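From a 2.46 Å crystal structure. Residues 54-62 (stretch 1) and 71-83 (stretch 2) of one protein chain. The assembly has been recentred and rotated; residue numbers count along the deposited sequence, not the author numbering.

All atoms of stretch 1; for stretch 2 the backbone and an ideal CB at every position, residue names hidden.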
ATOM      1  N   ASP A  54       6.796   1.365 -19.597  1.00 34.34           N
ATOM      2  CA  ASP A  54       5.709   0.503 -19.115  1.00 33.33           C
ATOM      3  C   ASP A  54       5.631   0.350 -17.596  1.00 31.57           C
ATOM      4  O   ASP A  54       4.740  -0.319 -17.137  1.00 30.85           O
ATOM      5  CB  ASP A  54       5.814  -0.922 -19.708  1.00 33.84           C
ATOM      6  CG  ASP A  54       5.636  -0.974 -21.214  1.00 35.10           C
ATOM      7  OD1 ASP A  54       4.707  -0.335 -21.765  1.00 36.38           O
ATOM      8  OD2 ASP A  54       6.414  -1.720 -21.833  1.00 39.48           O
ATOM      9  N   PHE A  55       6.550   0.904 -16.809  1.00 30.15           N
ATOM     10  CA  PHE A  55       6.441   0.730 -15.351  1.00 29.49           C
ATOM     11  C   PHE A  55       5.449   1.699 -14.719  1.00 28.97           C
ATOM     12  O   PHE A  55       5.046   1.512 -13.580  1.00 28.56           O
ATOM     13  CB  PHE A  55       7.792   0.863 -14.660  1.00 29.22           C
ATOM     14  CG  PHE A  55       8.771  -0.140 -15.117  1.00 29.45           C
ATOM     15  CD1 PHE A  55       8.711  -1.422 -14.654  1.00 28.80           C
ATOM     16  CD2 PHE A  55       9.726   0.180 -16.050  1.00 31.00           C
ATOM     17  CE1 PHE A  55       9.595  -2.378 -15.112  1.00 30.63           C
ATOM     18  CE2 PHE A  55      10.634  -0.784 -16.509  1.00 31.89           C
ATOM     19  CZ  PHE A  55      10.558  -2.055 -16.044  1.00 29.95           C
ATOM     20  N   LEU A  56       5.054   2.725 -15.460  1.00 28.36           N
ATOM     21  CA  LEU A  56       4.217   3.761 -14.905  1.00 28.33           C
ATOM     22  C   LEU A  56       2.851   3.184 -14.565  1.00 27.72           C
ATOM     23  O   LEU A  56       2.301   2.417 -15.324  1.00 27.37           O
ATOM     24  CB  LEU A  56       4.081   4.915 -15.897  1.00 28.33           C
ATOM     25  CG  LEU A  56       3.816   6.287 -15.275  1.00 28.65           C
ATOM     26  CD1 LEU A  56       4.966   6.733 -14.395  1.00 24.59           C
ATOM     27  CD2 LEU A  56       3.556   7.300 -16.418  1.00 29.13           C
ATOM     28  N   GLY A  57       2.338   3.532 -13.395  1.00 27.72           N
ATOM     29  CA  GLY A  57       1.034   3.053 -12.936  1.00 27.79           C
ATOM     30  C   GLY A  57       1.012   1.617 -12.438  1.00 27.75           C
ATOM     31  O   GLY A  57      -0.083   1.058 -12.203  1.00 27.00           O
ATOM     32  N   CYS A  58       2.198   1.013 -12.312  1.00 27.39           N
ATOM     33  CA  CYS A  58       2.324  -0.312 -11.716  1.00 28.46           C
ATOM     34  C   CYS A  58       2.561  -0.233 -10.236  1.00 27.39           C
ATOM     35  O   CYS A  58       3.075   0.757  -9.724  1.00 27.18           O
ATOM     36  CB  CYS A  58       3.470  -1.128 -12.316  1.00 28.89           C
ATOM     37  SG  CYS A  58       3.104  -1.611 -13.987  1.00 33.47           S
ATOM     38  N   SER A  59       2.197  -1.310  -9.563  1.00 26.77           N
ATOM     39  CA  SER A  59       2.488  -1.431  -8.158  1.00 26.27           C
ATOM     40  C   SER A  59       4.002  -1.599  -7.980  1.00 26.16           C
ATOM     41  O   SER A  59       4.728  -2.045  -8.891  1.00 25.97           O
ATOM     42  CB  SER A  59       1.749  -2.624  -7.586  1.00 25.82           C
ATOM     43  OG  SER A  59       2.203  -3.797  -8.243  1.00 25.99           O
ATOM     44  N   TYR A  60       4.455  -1.237  -6.791  1.00 25.81           N
ATOM     45  CA  TYR A  60       5.837  -1.274  -6.433  1.00 26.00           C
ATOM     46  C   TYR A  60       5.977  -1.962  -5.068  1.00 26.38           C
ATOM     47  O   TYR A  60       5.238  -1.636  -4.124  1.00 26.26           O
ATOM     48  CB  TYR A  60       6.392   0.150  -6.403  1.00 25.66           C
ATOM     49  CG  TYR A  60       7.851   0.177  -6.069  1.00 25.89           C
ATOM     50  CD1 TYR A  60       8.290   0.231  -4.746  1.00 25.94           C
ATOM     51  CD2 TYR A  60       8.801   0.107  -7.070  1.00 26.09           C
ATOM     52  CE1 TYR A  60       9.655   0.224  -4.435  1.00 25.67           C
ATOM     53  CE2 TYR A  60      10.154   0.113  -6.772  1.00 27.20           C
ATOM     54  CZ  TYR A  60      10.575   0.163  -5.459  1.00 26.58           C
ATOM     55  OH  TYR A  60      11.916   0.151  -5.212  1.00 27.57           O
ATOM     56  N   ALA A  61       6.932  -2.893  -4.963  1.00 26.57           N
ATOM     57  CA  ALA A  61       7.104  -3.724  -3.751  1.00 26.89           C
ATOM     58  C   ALA A  61       8.241  -3.265  -2.855  1.00 27.34           C
ATOM     59  O   ALA A  61       9.406  -3.265  -3.257  1.00 26.31           O
ATOM     60  CB  ALA A  61       7.341  -5.172  -4.149  1.00 27.15           C
ATOM     61  N   VAL A  62       7.906  -2.883  -1.635  1.00 28.51           N
ATOM     62  CA  VAL A  62       8.917  -2.419  -0.686  1.00 30.08           C
ATOM     63  C   VAL A  62       9.348  -3.610   0.177  1.00 31.19           C
ATOM     64  O   VAL A  62      10.459  -4.101   0.033  1.00 30.61           O
ATOM     65  CB  VAL A  62       8.402  -1.239   0.210  1.00 30.36           C
ATOM     66  CG1 VAL A  62       9.435  -0.866   1.290  1.00 30.50           C
ATOM     67  CG2 VAL A  62       8.042  -0.004  -0.635  1.00 29.60           C
ATOM     68  N   UNK A  71      14.472   0.182  -8.176  1.00 26.52           N
ATOM     69  CA  UNK A  71      14.855  -1.001  -8.939  1.00 26.07           C
ATOM     70  C   UNK A  71      13.629  -1.536  -9.706  1.00 25.93           C
ATOM     71  O   UNK A  71      12.610  -1.846  -9.099  1.00 25.64           O
ATOM     72  CB  UNK A  71      15.431  -2.075  -8.014  1.00 26.07           C
ATOM     73  N   UNK A  72      13.767  -1.679 -11.025  1.00 25.65           N
ATOM     74  CA  UNK A  72      12.698  -2.159 -11.884  1.00 25.56           C
ATOM     75  C   UNK A  72      12.142  -3.511 -11.456  1.00 25.69           C
ATOM     76  O   UNK A  72      10.966  -3.771 -11.659  1.00 26.19           O
ATOM     77  CB  UNK A  72      13.201  -2.248 -13.326  1.00 25.56           C
ATOM     78  N   UNK A  73      12.976  -4.370 -10.877  1.00 26.00           N
ATOM     79  CA  UNK A  73      12.527  -5.669 -10.370  1.00 25.94           C
ATOM     80  C   UNK A  73      11.379  -5.539  -9.333  1.00 26.29           C
ATOM     81  O   UNK A  73      10.592  -6.443  -9.183  1.00 26.77           O
ATOM     82  CB  UNK A  73      13.711  -6.406  -9.742  1.00 25.94           C
ATOM     83  N   UNK A  74      11.308  -4.436  -8.599  1.00 26.53           N
ATOM     84  CA  UNK A  74      10.262  -4.251  -7.607  1.00 26.94           C
ATOM     85  C   UNK A  74       8.939  -3.778  -8.213  1.00 27.29           C
ATOM     86  O   UNK A  74       7.939  -3.656  -7.496  1.00 26.62           O
ATOM     87  CB  UNK A  74      10.731  -3.249  -6.550  1.00 26.94           C
ATOM     88  N   UNK A  75       8.944  -3.460  -9.509  1.00 27.50           N
ATOM     89  CA  UNK A  75       7.704  -3.156 -10.224  1.00 27.71           C
ATOM     90  C   UNK A  75       6.959  -4.469 -10.394  1.00 27.84           C
ATOM     91  O   UNK A  75       7.529  -5.425 -10.902  1.00 28.04           O
ATOM     92  CB  UNK A  75       7.970  -2.484 -11.573  1.00 27.71           C
ATOM     93  N   UNK A  76       5.706  -4.548  -9.961  1.00 28.16           N
ATOM     94  CA  UNK A  76       5.015  -5.836  -9.991  1.00 28.83           C
ATOM     95  C   UNK A  76       3.919  -5.950 -11.045  1.00 28.63           C
ATOM     96  O   UNK A  76       4.161  -6.519 -12.098  1.00 29.93           O
ATOM     97  CB  UNK A  76       4.405  -6.110  -8.615  1.00 28.83           C
ATOM     98  N   UNK A  77       2.721  -5.437 -10.775  1.00 28.41           N
ATOM     99  CA  UNK A  77       1.615  -5.534 -11.715  1.00 28.29           C
ATOM    100  C   UNK A  77       0.917  -4.207 -11.945  1.00 27.70           C
ATOM    101  O   UNK A  77       1.001  -3.272 -11.131  1.00 27.43           O
ATOM    102  CB  UNK A  77       0.600  -6.565 -11.218  1.00 28.29           C
ATOM    103  N   UNK A  78       0.202  -4.120 -13.058  1.00 27.22           N
ATOM    104  CA  UNK A  78      -0.430  -2.834 -13.335  1.00 26.78           C
ATOM    105  C   UNK A  78      -1.576  -2.557 -12.387  1.00 26.39           C
ATOM    106  O   UNK A  78      -2.375  -3.450 -12.125  1.00 26.30           O
ATOM    107  CB  UNK A  78      -0.931  -2.787 -14.780  1.00 26.78           C
ATOM    108  N   UNK A  79      -1.637  -1.326 -11.881  1.00 25.77           N
ATOM    109  CA  UNK A  79      -2.794  -0.839 -11.140  1.00 25.38           C
ATOM    110  C   UNK A  79      -3.630   0.061 -12.069  1.00 25.17           C
ATOM    111  O   UNK A  79      -4.851  -0.126 -12.216  1.00 24.73           O
ATOM    112  CB  UNK A  79      -2.359  -0.083  -9.883  1.00 25.38           C
ATOM    113  N   UNK A  80      -2.965   1.004 -12.723  1.00 24.93           N
ATOM    114  CA  UNK A  80      -3.635   1.812 -13.728  1.00 24.91           C
ATOM    115  C   UNK A  80      -3.552   1.106 -15.064  1.00 25.39           C
ATOM    116  O   UNK A  80      -2.482   0.628 -15.445  1.00 25.42           O
ATOM    117  CB  UNK A  80      -3.023   3.212 -13.812  1.00 24.91           C
ATOM    118  N   UNK A  81      -4.693   0.999 -15.753  1.00 25.69           N
ATOM    119  CA  UNK A  81      -4.693   0.580 -17.162  1.00 25.35           C
ATOM    120  C   UNK A  81      -4.245   1.763 -18.043  1.00 25.86           C
ATOM    121  O   UNK A  81      -5.083   2.506 -18.561  1.00 26.19           O
ATOM    122  CB  UNK A  81      -6.079   0.086 -17.582  1.00 25.35           C
ATOM    123  N   UNK A  82      -2.919   1.907 -18.197  1.00 25.65           N
ATOM    124  CA  UNK A  82      -2.284   2.999 -18.937  1.00 25.34           C
ATOM    125  C   UNK A  82      -2.656   3.075 -20.405  1.00 24.84           C
ATOM    126  O   UNK A  82      -2.842   4.155 -20.934  1.00 25.21           O
ATOM    127  CB  UNK A  82      -0.764   2.870 -18.824  1.00 25.34           C
ATOM    128  N   UNK A  83      -2.731   1.940 -21.072  1.00 24.65           N
ATOM    129  CA  UNK A  83      -3.094   1.940 -22.468  1.00 24.60           C
ATOM    130  C   UNK A  83      -4.499   2.541 -22.604  1.00 23.99           C
ATOM    131  O   UNK A  83      -4.730   3.401 -23.449  1.00 23.63           O
ATOM    132  CB  UNK A  83      -3.031   0.526 -23.050  1.00 24.60           C
TER

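At position 71 the ideal CB lies 5.0 Å from Tyr60 OH and points sideways, so stretch 1 imposes little and a polar residue able to start a turn would suit. It is Asp71, whose OD1 accepts a hydrogen bond from N of residue 73 (2.9 Å). The CB of position 72 is 3.8 Å from Phe55 CZ, which favours an apolar group. Phe72 meets that atom through its own CB at 3.7 Å, while its ring leads away. Position 73 points away from stretch 1 and is Ala73.

At position 74 the CB points toward stretch 1 and sits 3.4 Å from Tyr60 CE2, over the ring, with the phenol hydroxyl within reach of a short polar side chain; Asn, Asp or Ser could be imagined. Asn74 packs its CB on the ring face, 3.8 Å from the centroid, and donates from ND2 to Tyr60 OH (3.0 Å). Its backbone O accepts from Ala61 N at 2.8 Å.

At position 75, paired with Tyr60 across the antiparallel strands, the CB is already 3.3 Å from Phe55 CD1, so a small residue fits best. Ala75 fills the place with its methyl group alone. The CB at 76 lies 3.2 Å from Ser59 OG but points sideways, leaving a longer chain free to extend. Lys76 does so, passing Ala61 CB with its CE at 3.8 Å before NZ bonds Ala73 O (3.2 Å); its backbone N donates to Ser59 O (2.9 Å).

Position 77 points away, so many residues would serve. Tyr77 contributes mainly its backbone: O accepts from Ser59 N (2.8 Å) and N donates to Ser59 OG (3.1 Å). At 78, opposite Cys58, the side chain again points away and phi is -71°, compatible with proline among others. Pro78 lays CB 4.4 Å from Cys58 SG. Between this pair and the Tyr60 pair the register shifts by one, a beta bulge.

Position 79 points toward stretch 1, its CB 3.4 Å from Gly57 O, suiting a modest aliphatic group. Val79 brings CG2 to 4.0 Å from Ser59 CB. Position 80 turns sideways, and several aliphatic residues would do; it is Val80. Both backbone nitrogens, Val79 N and Val80 N, donate to Gly57 O at 2.9 Å.

Position 81 points away just before a helix, where Asn, Asp, Ser or Thr commonly cap; Asn81 does. Position 82 faces Leu56, inviting a long, flexible apolar chain. Selenomethionine Met82 places CE 3.8 Å from Leu56 CD2. Position 83, out of reach, is Lys83.

Stretch 2, residues 71-83: DFANAKYPVVNMK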
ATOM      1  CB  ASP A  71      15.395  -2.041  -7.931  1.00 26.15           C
ATOM      2  CG  ASP A  71      15.812  -3.381  -8.557  1.00 25.51           C
ATOM      3  OD1 ASP A  71      15.536  -3.662  -9.749  1.00 25.24           O
ATOM      4  OD2 ASP A  71      16.424  -4.170  -7.799  1.00 25.89           O
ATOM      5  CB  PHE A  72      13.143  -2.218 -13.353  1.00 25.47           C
ATOM      6  CG  PHE A  72      14.055  -3.356 -13.673  1.00 26.10           C
ATOM      7  CD1 PHE A  72      13.535  -4.586 -14.063  1.00 26.42           C
ATOM      8  CD2 PHE A  72      15.426  -3.210 -13.588  1.00 26.57           C
ATOM      9  CE1 PHE A  72      14.368  -5.654 -14.375  1.00 26.19           C
ATOM     10  CE2 PHE A  72      16.279  -4.287 -13.886  1.00 26.31           C
ATOM     11  CZ  PHE A  72      15.745  -5.510 -14.280  1.00 26.25           C
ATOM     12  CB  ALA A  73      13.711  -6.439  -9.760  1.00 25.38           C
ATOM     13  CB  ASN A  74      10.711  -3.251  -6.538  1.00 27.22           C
ATOM     14  CG  ASN A  74      11.956  -3.701  -5.790  1.00 27.17           C
ATOM     15  OD1 ASN A  74      12.222  -4.896  -5.649  1.00 27.04           O
ATOM     16  ND2 ASN A  74      12.733  -2.734  -5.312  1.00 27.01           N
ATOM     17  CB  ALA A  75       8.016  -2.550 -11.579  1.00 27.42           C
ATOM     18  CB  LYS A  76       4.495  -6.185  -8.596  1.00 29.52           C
ATOM     19  CG  LYS A  76       5.593  -6.461  -7.541  1.00 31.97           C
ATOM     20  CD  LYS A  76       6.395  -7.769  -7.773  1.00 32.44           C
ATOM     21  CE  LYS A  76       7.577  -7.833  -6.809  1.00 34.89           C
ATOM     22  NZ  LYS A  76       8.785  -8.462  -7.412  1.00 35.84           N
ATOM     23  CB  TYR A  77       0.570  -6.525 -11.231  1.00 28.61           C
ATOM     24  CG  TYR A  77       1.105  -7.882 -10.880  1.00 30.86           C
ATOM     25  CD1 TYR A  77       1.366  -8.829 -11.869  1.00 30.87           C
ATOM     26  CD2 TYR A  77       1.331  -8.233  -9.543  1.00 32.76           C
ATOM     27  CE1 TYR A  77       1.841 -10.075 -11.537  1.00 32.23           C
ATOM     28  CE2 TYR A  77       1.819  -9.472  -9.200  1.00 32.28           C
ATOM     29  CZ  TYR A  77       2.072 -10.389 -10.192  1.00 33.98           C
ATOM     30  OH  TYR A  77       2.567 -11.620  -9.831  1.00 35.95           O
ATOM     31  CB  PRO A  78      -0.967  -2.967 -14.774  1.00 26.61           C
ATOM     32  CG  PRO A  78      -0.567  -4.298 -15.284  1.00 27.23           C
ATOM     33  CD  PRO A  78       0.265  -5.012 -14.231  1.00 27.39           C
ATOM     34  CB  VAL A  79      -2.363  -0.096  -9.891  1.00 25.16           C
ATOM     35  CG1 VAL A  79      -3.531   0.577  -9.259  1.00 23.74           C
ATOM     36  CG2 VAL A  79      -1.691  -1.074  -8.948  1.00 24.82           C
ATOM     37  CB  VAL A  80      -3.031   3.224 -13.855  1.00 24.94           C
ATOM     38  CG1 VAL A  80      -3.869   4.045 -14.811  1.00 23.51           C
ATOM     39  CG2 VAL A  80      -2.973   3.919 -12.489  1.00 22.65           C
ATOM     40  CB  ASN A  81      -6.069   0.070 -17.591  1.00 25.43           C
ATOM     41  CG  ASN A  81      -6.085  -0.467 -19.029  1.00 24.24           C
ATOM     42  OD1 ASN A  81      -5.181  -0.207 -19.796  1.00 24.76           O
ATOM     43  ND2 ASN A  81      -7.113  -1.217 -19.379  1.00 21.39           N
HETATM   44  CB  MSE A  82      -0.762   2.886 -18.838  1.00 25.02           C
HETATM   45  CG  MSE A  82      -0.226   3.147 -17.455  1.00 26.05           C
HETATM   46 SE   MSE A  82      -0.569   4.969 -16.772  0.75 25.51          SE
HETATM   47  CE  MSE A  82       0.428   5.896 -18.149  1.00 22.26           C
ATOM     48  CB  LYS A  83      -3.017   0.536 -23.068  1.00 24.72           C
ATOM     49  CG  LYS A  83      -3.678   0.384 -24.468  1.00 27.04           C
ATOM     50  CD  LYS A  83      -3.530  -1.041 -25.023  1.00 29.20           C
ATOM     51  CE  LYS A  83      -3.866  -1.132 -26.523  1.00 30.25           C
ATOM     52  NZ  LYS A  83      -5.330  -1.105 -26.812  1.00 31.03           N
TER
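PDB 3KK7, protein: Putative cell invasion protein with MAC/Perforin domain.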